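Tryptophanyl-tRNA synthetase (PDB 3HV0) probably catalyses the ATP-dependent attachment of L-tryptophan to its tRNA, and is present here as the part containing the class I catalytic domain, with tryptophan bound. Local coordinates at residues A[75-80]-A[223-228]; A[95-100]-A[143-148]. All blocks are in the same frame, centred on the assembly; numbering follows the deposited sequence.

Contact 1 (A[75-80]-A[223-228]). With TRP (tryptophan), chain C.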
# COMPACT_ATOMS: atom_id res chain seq x y z
N PHE A 75 20.42 6.72 17.83
CA PHE A 75 19.54 5.73 17.23
C PHE A 75 18.11 6.25 17.44
O PHE A 75 17.93 7.37 17.91
CB PHE A 75 19.74 4.36 17.89
CG PHE A 75 19.38 4.31 19.35
CD1 PHE A 75 18.15 3.82 19.76
CD2 PHE A 75 20.28 4.74 20.31
CE1 PHE A 75 17.81 3.76 21.09
CE2 PHE A 75 19.96 4.69 21.65
CZ PHE A 75 18.72 4.21 22.04
N TYR A 76 17.11 5.45 17.08
CA TYR A 76 15.71 5.84 17.30
C TYR A 76 14.82 4.72 17.79
O TYR A 76 15.14 3.55 17.63
CB TYR A 76 15.09 6.50 16.06
CG TYR A 76 14.68 5.60 14.90
CD1 TYR A 76 15.61 5.15 13.98
CD2 TYR A 76 13.34 5.28 14.67
CE1 TYR A 76 15.26 4.38 12.89
CE2 TYR A 76 12.96 4.49 13.58
CZ TYR A 76 13.93 4.05 12.68
OH TYR A 76 13.60 3.27 11.57
N LEU A 77 13.71 5.12 18.41
CA LEU A 77 12.73 4.17 18.94
C LEU A 77 11.56 4.08 17.98
O LEU A 77 11.24 5.04 17.33
CB LEU A 77 12.26 4.61 20.33
CG LEU A 77 13.34 4.77 21.41
CD1 LEU A 77 12.99 5.79 22.48
CD2 LEU A 77 13.67 3.42 22.04
N TYR A 78 10.95 2.92 17.86
CA TYR A 78 9.72 2.75 17.09
C TYR A 78 8.78 1.83 17.87
O TYR A 78 9.12 0.70 18.21
CB TYR A 78 10.01 2.19 15.70
CG TYR A 78 8.86 1.51 14.97
CD1 TYR A 78 7.59 2.05 14.93
CD2 TYR A 78 9.08 0.34 14.25
CE1 TYR A 78 6.57 1.44 14.23
CE2 TYR A 78 8.07 -0.28 13.55
CZ TYR A 78 6.81 0.27 13.54
OH TYR A 78 5.79 -0.38 12.84
N THR A 79 7.60 2.36 18.17
CA THR A 79 6.56 1.56 18.77
C THR A 79 5.24 1.89 18.10
O THR A 79 5.20 2.76 17.28
CB THR A 79 6.52 1.75 20.27
OG1 THR A 79 5.98 0.58 20.86
CG2 THR A 79 5.67 2.93 20.66
N GLY A 80 4.18 1.16 18.43
CA GLY A 80 2.89 1.36 17.73
C GLY A 80 1.67 0.96 18.51
O GLY A 80 1.77 0.49 19.64
N LEU A 223 15.38 0.80 17.48
CA LEU A 223 15.02 -0.08 18.59
C LEU A 223 13.54 -0.09 18.74
O LEU A 223 12.93 0.97 18.83
CB LEU A 223 15.64 0.37 19.92
CG LEU A 223 15.23 -0.47 21.14
CD1 LEU A 223 15.61 -1.91 20.95
CD2 LEU A 223 15.85 0.02 22.42
N VAL A 224 12.96 -1.28 18.82
CA VAL A 224 11.51 -1.48 18.78
C VAL A 224 11.01 -2.18 20.03
O VAL A 224 11.16 -3.41 20.17
CB VAL A 224 11.15 -2.32 17.58
CG1 VAL A 224 9.58 -2.46 17.42
CG2 VAL A 224 11.83 -1.75 16.33
N PRO A 225 10.45 -1.40 20.98
CA PRO A 225 9.69 -1.93 22.12
C PRO A 225 8.35 -2.50 21.70
O PRO A 225 7.60 -1.84 20.99
CB PRO A 225 9.46 -0.70 22.99
CG PRO A 225 10.59 0.20 22.68
CD PRO A 225 10.84 0.00 21.20
N HIS A 226 8.03 -3.71 22.12
CA HIS A 226 6.72 -4.28 21.78
C HIS A 226 6.28 -5.41 22.70
O HIS A 226 7.09 -6.07 23.35
CB HIS A 226 6.69 -4.71 20.30
CG HIS A 226 7.69 -5.77 19.94
ND1 HIS A 226 7.45 -7.12 20.12
CD2 HIS A 226 8.89 -5.68 19.32
CE1 HIS A 226 8.49 -7.81 19.68
NE2 HIS A 226 9.37 -6.97 19.18
N ALA A 227 4.98 -5.63 22.79
CA ALA A 227 4.46 -6.82 23.44
C ALA A 227 5.02 -8.01 22.67
O ALA A 227 5.21 -7.92 21.45
CB ALA A 227 2.95 -6.83 23.43
N ILE A 228 5.31 -9.09 23.37
CA ILE A 228 5.98 -10.23 22.74
C ILE A 228 5.20 -10.77 21.55
O ILE A 228 5.78 -11.37 20.66
CB ILE A 228 6.24 -11.37 23.74
CG1 ILE A 228 7.10 -12.46 23.09
CG2 ILE A 228 4.93 -12.00 24.22
CD1 ILE A 228 8.15 -11.92 22.15
N TRP C . -0.28 -3.89 15.16
CA TRP C . 0.09 -3.44 16.54
C TRP C . -1.06 -3.74 17.50
O TRP C . -2.21 -3.91 17.07
CB TRP C . 0.47 -1.95 16.60
CG TRP C . 1.91 -1.68 16.22
CD1 TRP C . 2.36 -1.14 15.04
CD2 TRP C . 3.08 -1.91 17.02
NE1 TRP C . 3.72 -1.02 15.06
CE2 TRP C . 4.19 -1.50 16.26
CE3 TRP C . 3.29 -2.42 18.30
CZ2 TRP C . 5.50 -1.59 16.74
CZ3 TRP C . 4.59 -2.51 18.77
CH2 TRP C . 5.68 -2.10 17.98
OXT TRP C . -0.82 -3.82 18.72
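The carbonyl oxygen L223 O takes one N-H bond from the neighbouring strand, from Y78 N at 2.9 Å, and a weaker CA-H...O contact from L77, with L77 CA 3.2 Å away. These strands, 76-81 and 222-227, run parallel and adjacent in the central sheet of the Rossmann-like catalytic fold of class I synthetases. One step back along the ladder, L223 N bonds almost straight to Y76 O (2.8 Å, 166° at the hydrogen). The ladder then changes character, because P225 has no N-H to offer. Y78 O faces V224 CA and the ring carbon P225 CD instead, the latter at 3.5 Å. A side chain carries the pairing further: T79 holds OG1 anti to its backbone N (chi1 -153°) and donates it to P225 O at 2.9 Å, 32° off the carbonyl plane.

L77 and L223 lie side by side on one face of the sheet, under helices 93-106 and 62-70 respectively. Y78 and V224 also lie alongside each other, V224 CG2 meeting the tyrosine ring at CD2. Here the strands line the tryptophan pocket. G80 brings bare backbone up to the indole, and H226 CB packs 3.4 Å from CZ3 of the ligand. The hydroxyl Y78 OH, also hydrogen-bonded to Q201 O and Q113 OE1, accepts the indole N-H across 3.1 Å from NE1, while ligand CZ2 sits over the rim of one face of the Y78 ring.

Contact 2 (A[95-100]-A[143-148])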
# COMPACT_ATOMS: atom_id res chain seq x y z
N PRO A 95 3.82 -0.78 27.09
CA PRO A 95 4.92 -0.42 26.20
C PRO A 95 5.16 1.09 26.06
O PRO A 95 6.29 1.51 25.92
CB PRO A 95 4.49 -1.02 24.86
CG PRO A 95 3.50 -2.05 25.19
CD PRO A 95 2.76 -1.50 26.37
N PHE A 96 4.10 1.90 26.12
CA PHE A 96 4.22 3.35 25.97
C PHE A 96 4.94 4.03 27.15
O PHE A 96 5.84 4.85 26.95
CB PHE A 96 2.85 4.00 25.69
CG PHE A 96 2.40 3.83 24.27
CD1 PHE A 96 2.94 4.60 23.27
CD2 PHE A 96 1.49 2.85 23.93
CE1 PHE A 96 2.56 4.41 21.96
CE2 PHE A 96 1.10 2.67 22.63
CZ PHE A 96 1.64 3.45 21.64
N LEU A 97 4.55 3.67 28.38
CA LEU A 97 5.24 4.15 29.57
C LEU A 97 6.72 3.76 29.56
O LEU A 97 7.59 4.53 29.95
CB LEU A 97 4.56 3.65 30.85
CG LEU A 97 3.18 4.22 31.25
CD1 LEU A 97 2.81 3.74 32.67
CD2 LEU A 97 3.10 5.73 31.17
N PHE A 98 7.01 2.56 29.08
CA PHE A 98 8.40 2.09 28.99
C PHE A 98 9.24 2.86 27.95
O PHE A 98 10.38 3.24 28.21
CB PHE A 98 8.43 0.61 28.67
CG PHE A 98 9.78 0.01 28.79
CD1 PHE A 98 10.37 -0.13 30.04
CD2 PHE A 98 10.46 -0.42 27.66
CE1 PHE A 98 11.63 -0.68 30.17
CE2 PHE A 98 11.70 -0.98 27.77
CZ PHE A 98 12.30 -1.13 29.03
N THR A 99 8.65 3.10 26.79
CA THR A 99 9.28 3.91 25.76
C THR A 99 9.57 5.36 26.18
O THR A 99 10.57 5.95 25.77
CB THR A 99 8.37 4.00 24.55
OG1 THR A 99 8.04 2.67 24.11
CG2 THR A 99 9.08 4.81 23.45
N LYS A 100 8.68 5.96 26.96
CA LYS A 100 8.91 7.32 27.47
C LYS A 100 10.18 7.28 28.33
O LYS A 100 11.05 8.12 28.19
CB LYS A 100 7.71 7.80 28.30
CG LYS A 100 7.63 9.31 28.53
CD LYS A 100 8.06 9.68 29.94
CE LYS A 100 8.09 11.22 30.18
NZ LYS A 100 8.95 11.95 29.19
N ILE A 143 -0.10 10.82 23.72
CA ILE A 143 0.60 12.07 24.08
C ILE A 143 0.49 12.35 25.59
O ILE A 143 1.41 12.93 26.19
CB ILE A 143 0.05 13.28 23.29
CG1 ILE A 143 0.39 13.12 21.80
CG2 ILE A 143 0.62 14.59 23.81
CD1 ILE A 143 -0.51 13.90 20.89
N ALA A 144 -0.61 11.91 26.19
CA ALA A 144 -0.82 12.06 27.64
C ALA A 144 0.21 11.32 28.51
O ALA A 144 0.22 11.51 29.70
CB ALA A 144 -2.25 11.64 28.02
N CYS A 145 1.04 10.46 27.92
CA CYS A 145 2.12 9.79 28.65
C CYS A 145 3.36 10.68 28.87
O CYS A 145 4.33 10.27 29.52
CB CYS A 145 2.55 8.51 27.92
SG CYS A 145 1.23 7.21 27.68
N GLY A 146 3.35 11.88 28.29
CA GLY A 146 4.40 12.86 28.52
C GLY A 146 5.60 12.79 27.59
O GLY A 146 6.71 13.16 27.98
N PHE A 147 5.39 12.33 26.36
CA PHE A 147 6.44 12.32 25.36
C PHE A 147 6.81 13.75 24.97
O PHE A 147 5.97 14.64 25.03
CB PHE A 147 6.01 11.58 24.10
CG PHE A 147 5.78 10.12 24.31
CD1 PHE A 147 4.49 9.59 24.26
CD2 PHE A 147 6.84 9.26 24.52
CE1 PHE A 147 4.27 8.23 24.45
CE2 PHE A 147 6.63 7.90 24.71
CZ PHE A 147 5.33 7.38 24.67
N ASP A 148 8.07 13.94 24.57
CA ASP A 148 8.56 15.25 24.13
C ASP A 148 8.24 15.40 22.65
O ASP A 148 8.66 14.57 21.86
CB ASP A 148 10.07 15.34 24.38
CG ASP A 148 10.64 16.73 24.14
OD1 ASP A 148 10.01 17.57 23.44
OD2 ASP A 148 11.76 16.99 24.66
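C145 turns its thiol toward helix 93-106, where SG packs 4.1 Å from F96 CB and 4.2 Å from L97 CD2. It belongs to a type I beta turn, I143 to G146, that ends helix 128-143. Helix 93-106 links the adjacent parallel strands 76-81 and 110-114, and helix 128-143 lies between 110-114 and 152-156; in these consecutive beta-alpha-beta crossovers of the Rossmann-like fold, the turn after the second helix packs on the first. At its backbone C145 receives the aliphatic part of a lysine: K100 CG rests 3.6 Å from C145 O.

G146 follows with a positive phi of 88°, a left-handed conformation that suits glycine, and its N-H closes the turn on I143 O. This reversal presents G146 O to the lysine tip. K100 NZ bonds to it at 2.8 Å, approaching from above the carbonyl plane, 44° out of it. The lysine starts with CG anti to its backbone N and then bends twice, at chi2 (-103°) and again at chi4, which folds its chain along the turn. NZ thus links the turn to the helix, and D104, its salt-bridge partner one helical turn further on, probably offsets its charge.

F147 then drives its ring into the side of helix 93-106. Its leading atom CZ lies 3.4 Å from F96 O, a carbonyl already bonded to K100 N within the helix, and 3.9 Å from F96 CD1, in the plane of the F96 ring at its edge. The two phenylalanine side chains cross at about a right angle. L110 of strand 110-114 and F377 of helix 371-378 also touch F147. Beside CZ, F147 CE2 sits 3.6 Å from K100 N. The methyl T99 CG2 lies 4.1 Å from F147 CE2.

How the contacts relate
Contacts 1 and 2 lie in the same catalytic domain with centres about 12 Å apart, and helix 93-106 joins them. This helix follows strand 76-81 and packs on the sheet; both segments of contact 2 fall in the 142 residues between those of contact 1. Two helix residues are shared, each meeting the pocket strands and F147 with different atoms: F96 presses CE1 and CZ on T79 and G80 and CD1 on F147, while T99 meets P225 through OG1 and F147 through CG2. F96 and T99 thus lie between the tryptophan-pocket strands and the turn after helix 128-143, with the F96 side chain about 7 Å from the bound tryptophan.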